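Local coordinates for oligopeptide ABC transporter, periplasmic oligopeptide-binding protein, putative (Thermotoga maritima MSB8, PDB 5IPW) that probably binds oligopeptides in the periplasm as the solute-binding component of an ABC transporter that carries peptides across the membrane, at residues G325-K330 and A599-N604; F605-E610 and Q628-Q633; W63-K68 and D298-H303. All blocks are in the same frame, centred on the assembly; numbering follows the deposited sequence.

Contact 1 of 3, residues G325-K330 and A599-N604; sequences GYRVLK and AIAKNN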
loop_
_atom_site.group_PDB
_atom_site.type_symbol
_atom_site.label_atom_id
_atom_site.label_comp_id
_atom_site.label_asym_id
_atom_site.label_seq_id
_atom_site.Cartn_x
_atom_site.Cartn_y
_atom_site.Cartn_z
ATOM N N GLY A 325 13.211 6.584 26.636
ATOM C CA GLY A 325 13.998 5.382 26.361
ATOM C C GLY A 325 13.673 4.728 25.024
ATOM O O GLY A 325 13.649 3.501 24.917
ATOM N N TYR A 326 13.432 5.551 24.007
ATOM C CA TYR A 326 13.054 5.067 22.691
ATOM C C TYR A 326 13.662 5.940 21.607
ATOM O O TYR A 326 14.264 6.965 21.893
ATOM C CB TYR A 326 11.523 5.030 22.541
ATOM C CG TYR A 326 10.847 6.388 22.559
ATOM C CD1 TYR A 326 10.770 7.161 21.413
ATOM C CD2 TYR A 326 10.283 6.893 23.734
ATOM C CE1 TYR A 326 10.154 8.400 21.430
ATOM C CE2 TYR A 326 9.660 8.130 23.762
ATOM C CZ TYR A 326 9.602 8.884 22.617
ATOM O OH TYR A 326 9.002 10.119 22.650
ATOM N N ARG A 327 13.496 5.521 20.359
ATOM C CA ARG A 327 13.955 6.299 19.218
ATOM C C ARG A 327 12.802 6.501 18.260
ATOM O O ARG A 327 11.862 5.710 18.237
ATOM C CB ARG A 327 15.137 5.612 18.518
ATOM C CG ARG A 327 14.831 4.273 17.865
ATOM C CD ARG A 327 16.114 3.473 17.662
ATOM N NE ARG A 327 15.898 2.154 17.068
ATOM C CZ ARG A 327 15.345 1.124 17.698
ATOM N NH1 ARG A 327 14.914 1.248 18.949
ATOM N NH2 ARG A 327 15.206 -0.039 17.071
ATOM N N VAL A 328 12.872 7.583 17.494
ATOM C CA VAL A 328 11.853 7.911 16.515
ATOM C C VAL A 328 12.365 7.513 15.144
ATOM O O VAL A 328 13.411 7.989 14.694
ATOM C CB VAL A 328 11.522 9.415 16.519
ATOM C CG1 VAL A 328 10.603 9.773 15.361
ATOM C CG2 VAL A 328 10.872 9.810 17.837
ATOM N N LEU A 329 11.613 6.647 14.479
ATOM C CA LEU A 329 11.997 6.152 13.172
ATOM C C LEU A 329 11.383 7.049 12.108
ATOM O O LEU A 329 10.166 7.269 12.088
ATOM C CB LEU A 329 11.565 4.690 13.009
ATOM C CG LEU A 329 12.193 3.778 14.070
ATOM C CD1 LEU A 329 11.444 2.467 14.183
ATOM C CD2 LEU A 329 13.658 3.528 13.770
ATOM N N LYS A 330 12.242 7.562 11.230
ATOM C CA LYS A 330 11.848 8.537 10.217
ATOM C C LYS A 330 11.266 7.848 8.992
ATOM O O LYS A 330 11.773 8.002 7.881
ATOM C CB LYS A 330 13.050 9.412 9.805
ATOM C CG LYS A 330 13.211 10.696 10.602
ATOM C CD LYS A 330 13.987 10.494 11.891
ATOM C CE LYS A 330 13.943 11.744 12.762
ATOM N NZ LYS A 330 14.489 11.476 14.122
ATOM N N ALA A 599 7.469 6.288 13.381
ATOM C CA ALA A 599 7.172 5.218 14.308
ATOM C C ALA A 599 8.122 5.380 15.464
ATOM O O ALA A 599 9.070 6.167 15.394
ATOM C CB ALA A 599 7.392 3.869 13.643
ATOM N N ILE A 600 7.878 4.638 16.530
ATOM C CA ILE A 600 8.827 4.592 17.623
ATOM C C ILE A 600 9.130 3.156 17.977
ATOM O O ILE A 600 8.313 2.264 17.757
ATOM C CB ILE A 600 8.345 5.369 18.871
ATOM C CG1 ILE A 600 7.183 4.660 19.573
ATOM C CG2 ILE A 600 7.948 6.785 18.484
ATOM C CD1 ILE A 600 6.849 5.260 20.928
ATOM N N ALA A 601 10.330 2.958 18.502
ATOM C CA ALA A 601 10.758 1.678 19.004
ATOM C C ALA A 601 11.629 1.938 20.213
ATOM O O ALA A 601 12.527 2.752 20.159
ATOM C CB ALA A 601 11.549 0.935 17.940
ATOM N N LYS A 602 11.357 1.251 21.305
ATOM C CA LYS A 602 12.233 1.304 22.450
ATOM C C LYS A 602 13.652 0.948 22.029
ATOM O O LYS A 602 13.859 0.217 21.065
ATOM C CB LYS A 602 11.760 0.335 23.532
ATOM C CG LYS A 602 10.457 0.756 24.194
ATOM C CD LYS A 602 10.656 1.862 25.210
ATOM C CE LYS A 602 11.199 1.312 26.515
ATOM N NZ LYS A 602 11.121 2.362 27.564
ATOM N N ASN A 603 14.624 1.457 22.771
ATOM C CA ASN A 603 16.027 1.207 22.475
ATOM C C ASN A 603 16.426 -0.260 22.556
ATOM O O ASN A 603 17.426 -0.652 21.955
ATOM C CB ASN A 603 16.919 2.027 23.410
ATOM C CG ASN A 603 16.804 3.510 23.156
ATOM O OD1 ASN A 603 16.485 3.934 22.050
ATOM N ND2 ASN A 603 17.051 4.306 24.183
ATOM N N ASN A 604 15.659 -1.058 23.298
ATOM C CA ASN A 604 15.933 -2.489 23.417
ATOM C C ASN A 604 15.019 -3.337 22.522
ATOM O O ASN A 604 14.972 -4.565 22.649
ATOM C CB ASN A 604 15.828 -2.935 24.877
ATOM C CG ASN A 604 14.401 -2.947 25.397
ATOM O OD1 ASN A 604 13.553 -2.150 24.970
ATOM N ND2 ASN A 604 14.127 -3.858 26.334
HETATM O O HOH W 1 16.417 7.211 23.454
#
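Arg327 reaches across Ala601 to the end of the neighbouring strand, and with Tyr326 it contributes the two largest shares of the surface that 325-330 buries against 599-604. Its CG sits between the backbone N and the carbonyl carbon (chi1 65°), against Ala601 O, and the chain then runs extended to NE. One face of the guanidinium rests on Ala601 CB, 3.5 Å from NH1. The same NH1 donates to Lys602 O over 2.6 Å; the oxygen lies in the guanidinium plane, whereas NH1 stands above the plane of the carbonyl. Phe605 O takes a bond from NH2, so two main-chain oxygens limit rotation of the group. In the backbone, Arg327 N bonds to Ala601 O at 2.9 Å and Ala601 N returns to Arg327 O, making a hydrogen-bonded antiparallel pair that Leu329 and Ala599 repeat. Strands 326-333 and 599-602 are the inner pair of a four-stranded mixed sheet, and the first follows helix 311-324 through a Schellman motif at Gly325. Tyr326 projects from the sheet alongside Val328 and Ile600. Its ring takes Ile600 CD1 over one face, CD1 of the tyrosine lies 3.9 Å from Ile600 CB, and the hydroxyl is bonded to Leu317 O of the helix. Past the last strand residue, Asn603 N bonds to Gly325 O at 3.1 Å. A water links Tyr326 O to Asn603 ND2, while Lys602 bends its chain past Gly325 O and places NZ on Gly324 O.

Contact 2 of 3, residues F605-E610 and Q628-Q633; sequences FRNVPE and QFFIEQ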
loop_
_atom_site.group_PDB
_atom_site.type_symbol
_atom_site.label_atom_id
_atom_site.label_comp_id
_atom_site.label_asym_id
_atom_site.label_seq_id
_atom_site.Cartn_x
_atom_site.Cartn_y
_atom_site.Cartn_z
ATOM N N PHE A 605 14.300 -2.660 21.628
ATOM C CA PHE A 605 13.415 -3.301 20.678
ATOM C C PHE A 605 14.066 -3.209 19.302
ATOM O O PHE A 605 14.218 -2.117 18.745
ATOM C CB PHE A 605 12.047 -2.625 20.676
ATOM C CG PHE A 605 10.981 -3.446 20.020
ATOM C CD1 PHE A 605 10.803 -3.405 18.650
ATOM C CD2 PHE A 605 10.172 -4.283 20.778
ATOM C CE1 PHE A 605 9.826 -4.173 18.044
ATOM C CE2 PHE A 605 9.189 -5.047 20.183
ATOM C CZ PHE A 605 9.014 -4.991 18.811
ATOM N N ARG A 606 14.436 -4.361 18.755
ATOM C CA ARG A 606 15.408 -4.420 17.677
ATOM C C ARG A 606 14.881 -5.068 16.414
ATOM O O ARG A 606 13.746 -5.540 16.382
ATOM C CB ARG A 606 16.647 -5.152 18.187
ATOM C CG ARG A 606 17.469 -4.310 19.144
ATOM C CD ARG A 606 18.150 -3.188 18.381
ATOM N NE ARG A 606 18.013 -1.903 19.041
ATOM C CZ ARG A 606 18.427 -0.743 18.531
ATOM N NH1 ARG A 606 19.005 -0.684 17.337
ATOM N NH2 ARG A 606 18.261 0.376 19.230
ATOM N N ASN A 607 15.720 -5.067 15.372
ATOM C CA ASN A 607 15.376 -5.572 14.033
ATOM C C ASN A 607 14.261 -4.759 13.377
ATOM O O ASN A 607 13.536 -5.266 12.518
ATOM C CB ASN A 607 15.024 -7.078 14.058
ATOM C CG ASN A 607 16.256 -7.987 14.032
ATOM O OD1 ASN A 607 17.366 -7.563 13.742
ATOM N ND2 ASN A 607 16.046 -9.250 14.330
ATOM N N VAL A 608 14.139 -3.494 13.777
ATOM C CA VAL A 608 13.185 -2.572 13.166
ATOM C C VAL A 608 13.959 -1.686 12.195
ATOM O O VAL A 608 14.929 -1.053 12.598
ATOM C CB VAL A 608 12.488 -1.671 14.210
ATOM C CG1 VAL A 608 11.391 -0.849 13.559
ATOM C CG2 VAL A 608 11.888 -2.504 15.340
ATOM N N PRO A 609 13.535 -1.636 10.916
ATOM C CA PRO A 609 14.238 -0.836 9.905
ATOM C C PRO A 609 14.254 0.657 10.201
ATOM O O PRO A 609 13.233 1.221 10.580
ATOM C CB PRO A 609 13.443 -1.088 8.613
ATOM C CG PRO A 609 12.629 -2.287 8.871
ATOM C CD PRO A 609 12.396 -2.369 10.344
ATOM N N GLU A 610 15.406 1.281 9.989
ATOM C CA GLU A 610 15.573 2.712 10.196
ATOM C C GLU A 610 14.664 3.497 9.261
ATOM O O GLU A 610 13.914 4.373 9.692
ATOM C CB GLU A 610 17.031 3.101 9.957
ATOM C CG GLU A 610 17.431 4.428 10.571
ATOM C CD GLU A 610 18.875 4.814 10.279
ATOM O OE1 GLU A 610 19.138 6.021 10.099
ATOM O OE2 GLU A 610 19.751 3.922 10.227
ATOM N N GLN A 628 10.368 -11.006 12.741
ATOM C CA GLN A 628 11.780 -11.039 13.175
ATOM C C GLN A 628 12.196 -9.858 14.053
ATOM O O GLN A 628 13.386 -9.662 14.305
ATOM C CB GLN A 628 12.754 -11.195 11.978
ATOM C CG GLN A 628 12.658 -10.174 10.857
ATOM C CD GLN A 628 13.333 -8.858 11.165
ATOM O OE1 GLN A 628 14.537 -8.806 11.401
ATOM N NE2 GLN A 628 12.560 -7.774 11.144
ATOM N N PHE A 629 11.227 -9.080 14.523
ATOM C CA PHE A 629 11.497 -8.094 15.575
ATOM C C PHE A 629 11.844 -8.856 16.827
ATOM O O PHE A 629 11.345 -9.960 17.030
ATOM C CB PHE A 629 10.271 -7.241 15.890
ATOM C CG PHE A 629 9.850 -6.300 14.790
ATOM C CD1 PHE A 629 10.648 -6.054 13.681
ATOM C CD2 PHE A 629 8.654 -5.613 14.909
ATOM C CE1 PHE A 629 10.238 -5.172 12.692
ATOM C CE2 PHE A 629 8.245 -4.714 13.938
ATOM C CZ PHE A 629 9.032 -4.502 12.820
ATOM N N PHE A 630 12.692 -8.279 17.668
ATOM C CA PHE A 630 12.947 -8.859 18.982
ATOM C C PHE A 630 13.224 -7.835 20.069
ATOM O O PHE A 630 13.529 -6.681 19.789
ATOM C CB PHE A 630 14.087 -9.885 18.922
ATOM C CG PHE A 630 15.477 -9.286 18.862
ATOM C CD1 PHE A 630 15.995 -8.816 17.668
ATOM C CD2 PHE A 630 16.284 -9.257 19.986
ATOM C CE1 PHE A 630 17.283 -8.306 17.600
ATOM C CE2 PHE A 630 17.571 -8.745 19.925
ATOM C CZ PHE A 630 18.070 -8.264 18.729
ATOM N N ILE A 631 13.116 -8.305 21.308
ATOM C CA ILE A 631 13.419 -7.530 22.500
ATOM C C ILE A 631 14.697 -8.076 23.121
ATOM O O ILE A 631 14.799 -9.273 23.394
ATOM C CB ILE A 631 12.270 -7.646 23.537
ATOM C CG1 ILE A 631 10.980 -7.069 22.963
ATOM C CG2 ILE A 631 12.609 -6.920 24.834
ATOM C CD1 ILE A 631 9.736 -7.660 23.583
ATOM N N GLU A 632 15.656 -7.195 23.383
ATOM C CA GLU A 632 16.914 -7.616 23.990
ATOM C C GLU A 632 16.663 -8.319 25.318
ATOM O O GLU A 632 15.803 -7.907 26.081
ATOM C CB GLU A 632 17.833 -6.417 24.195
ATOM C CG GLU A 632 18.347 -5.848 22.887
ATOM C CD GLU A 632 19.156 -4.579 23.046
ATOM O OE1 GLU A 632 19.108 -3.950 24.123
ATOM O OE2 GLU A 632 19.833 -4.198 22.063
ATOM N N GLN A 633 17.396 -9.399 25.563
ATOM C CA GLN A 633 17.314 -10.137 26.817
ATOM C C GLN A 633 18.640 -10.008 27.548
ATOM O O GLN A 633 18.655 -9.784 28.755
ATOM C CB GLN A 633 16.999 -11.619 26.576
ATOM C CG GLN A 633 15.792 -11.893 25.690
ATOM C CD GLN A 633 14.463 -11.513 26.335
ATOM O OE1 GLN A 633 14.098 -12.050 27.375
ATOM N NE2 GLN A 633 13.723 -10.602 25.699
#
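Phe605 and Arg606 pair antiparallel with Ile631 and Phe630 in a two-stranded ribbon, where Arg606 N meets Phe630 O at 2.7 Å and Phe630 N returns a longer bond to Arg606 O. Phe605 and Ile631 share one face of the ribbon, Arg606 and Phe630 the other. The Phe605 ring, its CG anti to the backbone N (chi1 -164°), touches both Ile631 and Phe629. Phe629 CD2 approaches the rim of that ring, 3.6 Å from CE1, with the two ring planes inclined at 72°, and Ile631 CG1 packs against CD2 of Phe605. Val608 CG2 stands over the centre of the Phe629 ring at 4.1 Å from its centroid, a CH-pi contact. Arg606 CB lies over the Phe630 ring toward its rim, a second CH-pi contact, while the Asn607 amide comes to the ring's edge. Beyond CB the arginine turns away to a salt bridge with Glu54. Glu632 runs beside it, but its OE2 is 4.2 Å from Arg606 NE and well out of the guanidinium plane, so the charged ends may attract each other but form no salt bridge, while the aliphatic parts lie in contact. Past the ribbon, Asn607, whose phi is positive, and Gln628 exchange side-chain-to-main-chain bonds. Asn607 ND2 donates to Gln628 O over 2.7 Å, and Gln628 NE2 donates to Asn607 O over 3.0 Å as well as to Met625 O. The remaining amide oxygens accept from main-chain nitrogens: Asn607 OD1 from Glu54 and Lys55, Gln628 OE1 from Val53. Both buried amides are thus satisfied at oxygen and nitrogen alike, which probably fixes which way each is turned and ties the C-terminal residues to 53-55.

Contact 3 of 3, residues W63-K68 and D298-H303; sequences WRRVWK and DMQWRH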
loop_
_atom_site.group_PDB
_atom_site.type_symbol
_atom_site.label_atom_id
_atom_site.label_comp_id
_atom_site.label_asym_id
_atom_site.label_seq_id
_atom_site.Cartn_x
_atom_site.Cartn_y
_atom_site.Cartn_z
ATOM N N TRP A 63 5.563 -7.684 23.819
ATOM C CA TRP A 63 5.605 -6.485 23.022
ATOM C C TRP A 63 4.339 -5.685 23.325
ATOM O O TRP A 63 3.229 -6.084 22.942
ATOM C CB TRP A 63 5.715 -6.899 21.544
ATOM C CG TRP A 63 5.560 -5.849 20.495
ATOM C CD1 TRP A 63 5.462 -4.492 20.657
ATOM C CD2 TRP A 63 5.523 -6.086 19.090
ATOM N NE1 TRP A 63 5.340 -3.872 19.425
ATOM C CE2 TRP A 63 5.383 -4.833 18.452
ATOM C CE3 TRP A 63 5.600 -7.243 18.304
ATOM C CZ2 TRP A 63 5.310 -4.711 17.068
ATOM C CZ3 TRP A 63 5.522 -7.121 16.939
ATOM C CH2 TRP A 63 5.380 -5.864 16.329
ATOM N N ARG A 64 4.524 -4.557 24.011
ATOM C CA ARG A 64 3.423 -3.700 24.426
ATOM C C ARG A 64 3.040 -2.714 23.347
ATOM O O ARG A 64 3.871 -1.924 22.895
ATOM C CB ARG A 64 3.795 -2.928 25.692
ATOM C CG ARG A 64 4.136 -3.825 26.878
ATOM C CD ARG A 64 4.733 -3.030 28.022
ATOM N NE ARG A 64 6.011 -2.439 27.635
ATOM C CZ ARG A 64 6.626 -1.453 28.280
ATOM N NH1 ARG A 64 6.103 -0.916 29.382
ATOM N NH2 ARG A 64 7.785 -0.999 27.817
ATOM N N ARG A 65 1.774 -2.770 22.940
ATOM C CA ARG A 65 1.200 -1.778 22.044
ATOM C C ARG A 65 -0.117 -1.268 22.619
ATOM O O ARG A 65 -0.562 -1.704 23.688
ATOM C CB ARG A 65 0.926 -2.391 20.672
ATOM C CG ARG A 65 2.098 -3.081 20.001
ATOM C CD ARG A 65 1.683 -3.599 18.622
ATOM N NE ARG A 65 2.252 -2.806 17.533
ATOM C CZ ARG A 65 1.577 -2.256 16.523
ATOM N NH1 ARG A 65 0.266 -2.390 16.409
ATOM N NH2 ARG A 65 2.235 -1.564 15.596
ATOM N N VAL A 66 -0.750 -0.358 21.890
ATOM C CA VAL A 66 -2.080 0.123 22.239
ATOM C C VAL A 66 -2.975 0.143 21.001
ATOM O O VAL A 66 -2.513 0.454 19.902
ATOM C CB VAL A 66 -2.033 1.541 22.873
ATOM C CG1 VAL A 66 -1.248 1.518 24.171
ATOM C CG2 VAL A 66 -1.430 2.562 21.925
ATOM N N TRP A 67 -4.254 -0.178 21.188
ATOM C CA TRP A 67 -5.243 -0.067 20.101
ATOM C C TRP A 67 -6.605 0.477 20.565
ATOM O O TRP A 67 -6.873 0.610 21.766
ATOM C CB TRP A 67 -5.409 -1.416 19.391
ATOM C CG TRP A 67 -6.274 -2.430 20.097
ATOM C CD1 TRP A 67 -6.446 -2.589 21.443
ATOM C CD2 TRP A 67 -7.057 -3.452 19.472
ATOM N NE1 TRP A 67 -7.297 -3.637 21.694
ATOM C CE2 TRP A 67 -7.688 -4.185 20.500
ATOM C CE3 TRP A 67 -7.289 -3.818 18.140
ATOM C CZ2 TRP A 67 -8.537 -5.261 20.239
ATOM C CZ3 TRP A 67 -8.136 -4.887 17.879
ATOM C CH2 TRP A 67 -8.752 -5.594 18.926
ATOM N N LYS A 68 -7.456 0.770 19.587
ATOM C CA LYS A 68 -8.795 1.320 19.823
ATOM C C LYS A 68 -9.905 0.251 19.829
ATOM O O LYS A 68 -11.040 0.524 19.435
ATOM C CB LYS A 68 -9.089 2.383 18.763
ATOM C CG LYS A 68 -8.198 3.608 18.889
ATOM C CD LYS A 68 -8.407 4.577 17.741
ATOM C CE LYS A 68 -7.624 5.857 17.970
ATOM N NZ LYS A 68 -7.652 6.727 16.768
ATOM N N ASP A 298 6.422 -0.382 23.244
ATOM C CA ASP A 298 7.680 -1.014 22.855
ATOM C C ASP A 298 8.030 -0.769 21.395
ATOM O O ASP A 298 9.193 -0.539 21.061
ATOM C CB ASP A 298 7.623 -2.503 23.149
ATOM C CG ASP A 298 7.746 -2.801 24.624
ATOM O OD1 ASP A 298 8.617 -2.178 25.274
ATOM O OD2 ASP A 298 6.993 -3.671 25.128
ATOM N N MET A 299 7.023 -0.815 20.532
ATOM C CA MET A 299 7.170 -0.374 19.150
ATOM C C MET A 299 5.798 -0.241 18.510
ATOM O O MET A 299 4.952 -1.133 18.633
ATOM C CB MET A 299 8.085 -1.332 18.349
ATOM C CG MET A 299 7.505 -1.921 17.061
ATOM S SD MET A 299 7.353 -0.806 15.679
ATOM C CE MET A 299 5.946 -1.504 14.881
ATOM N N GLN A 300 5.581 0.869 17.820
ATOM C CA GLN A 300 4.325 1.076 17.126
ATOM C C GLN A 300 4.460 2.190 16.121
ATOM O O GLN A 300 5.218 3.138 16.309
ATOM C CB GLN A 300 3.195 1.403 18.107
ATOM C CG GLN A 300 1.813 1.391 17.472
ATOM C CD GLN A 300 0.677 1.306 18.487
ATOM O OE1 GLN A 300 0.827 0.748 19.571
ATOM N NE2 GLN A 300 -0.476 1.854 18.122
ATOM N N TRP A 301 3.728 2.040 15.032
ATOM C CA TRP A 301 3.624 3.061 14.010
ATOM C C TRP A 301 2.175 3.495 13.841
ATOM O O TRP A 301 1.901 4.664 13.560
ATOM C CB TRP A 301 4.144 2.511 12.682
ATOM C CG TRP A 301 3.835 3.377 11.504
ATOM C CD1 TRP A 301 4.486 4.508 11.130
ATOM C CD2 TRP A 301 2.799 3.172 10.544
ATOM N NE1 TRP A 301 3.919 5.028 9.990
ATOM C CE2 TRP A 301 2.877 4.229 9.611
ATOM C CE3 TRP A 301 1.810 2.191 10.376
ATOM C CZ2 TRP A 301 2.006 4.342 8.526
ATOM C CZ3 TRP A 301 0.941 2.299 9.291
ATOM C CH2 TRP A 301 1.045 3.369 8.381
ATOM N N ARG A 302 1.252 2.556 14.029
ATOM C CA ARG A 302 -0.096 2.710 13.522
ATOM C C ARG A 302 -0.700 4.088 13.809
ATOM O O ARG A 302 -0.972 4.861 12.877
ATOM C CB ARG A 302 -1.002 1.605 14.047
ATOM C CG ARG A 302 -2.369 1.623 13.395
ATOM C CD ARG A 302 -3.096 0.315 13.612
ATOM N NE ARG A 302 -4.475 0.363 13.130
ATOM C CZ ARG A 302 -4.839 0.361 11.850
ATOM N NH1 ARG A 302 -3.936 0.334 10.887
ATOM N NH2 ARG A 302 -6.124 0.395 11.526
ATOM N N HIS A 303 -0.915 4.416 15.074
ATOM C CA HIS A 303 -1.553 5.704 15.363
ATOM C C HIS A 303 -0.544 6.808 15.582
ATOM O O HIS A 303 -0.853 7.974 15.377
ATOM C CB HIS A 303 -2.519 5.556 16.512
ATOM C CG HIS A 303 -3.600 4.574 16.213
ATOM N ND1 HIS A 303 -4.425 4.703 15.118
ATOM C CD2 HIS A 303 -3.953 3.418 16.820
ATOM C CE1 HIS A 303 -5.267 3.686 15.084
ATOM N NE2 HIS A 303 -4.998 2.890 16.103
#
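Arg64 grips Asp298 side-on, with NE bonded to OD2 at 3.0 Å and NH2 to OD1 at 2.9 Å. Together they begin a seam in this family 5 solute-binding fold, where 62-67, the edge strand of one mixed sheet, runs beside 299-300, the edge strand of another. Both carboxylate oxygens lie in the guanidinium plane, yet the nitrogens reach them from above the plane of the carboxylate. OD2 also accepts from Arg64 N on its anti side, while Asp298 N donates to Arg64 O. An alanine in place of Asp298 would probably leave the Arg64 guanidinium without this counter-charge and its backbone N without the carboxylate acceptor, freeing the arginine to swing. Two residues on, the Gln300 side-chain amide pairs with the backbone of Val66. Extended, with CG anti to the backbone N (chi1 -170°), Gln300 takes Val66 N on a lone pair of OE1 at 3.0 Å and gives NE2 to Val66 O. The Arg65 guanidinium stacks on this amide, the planes 25° apart, with Gln300 CG against one face. From the residue between Asp298 and Gln300, Met299 O accepts from Trp63 NE1, 2.9 Å away in the ring plane, and Met299 lies alongside the indole with CG against CZ2. Further out, Leu79 of helix 73-80 packs on Trp63 and Arg65, and Phe605 packs against Trp63, Asp298 and Met299. At the far end, Asp285 holds Lys68 NZ and Asp72 holds His303 NE2; Lys68 CE lies 4.3 Å above the centre of the His303 ring, with Arg302 CG over the opposite face.

The three contacts cluster on one side of the chain's centre. The centres of contact 1 and contact 2 are about 10 Å apart, those of contact 1 and contact 3 about 12 Å, and those of contact 2 and contact 3 about 14 Å. Along the chain they follow in series, contact 3 closing before contact 1 opens and contact 1 before contact 2. Strand 599-602 is common to the arrangement: it lies between 299-300 and 326-333 in one sheet, and is followed, after two residues, by 605-606. Phe629 also packs on Trp63, bringing contact 2 onto contact 3. Residues distant in sequence, including the C-terminal end, are thereby joined with the edge strand of a second sheet.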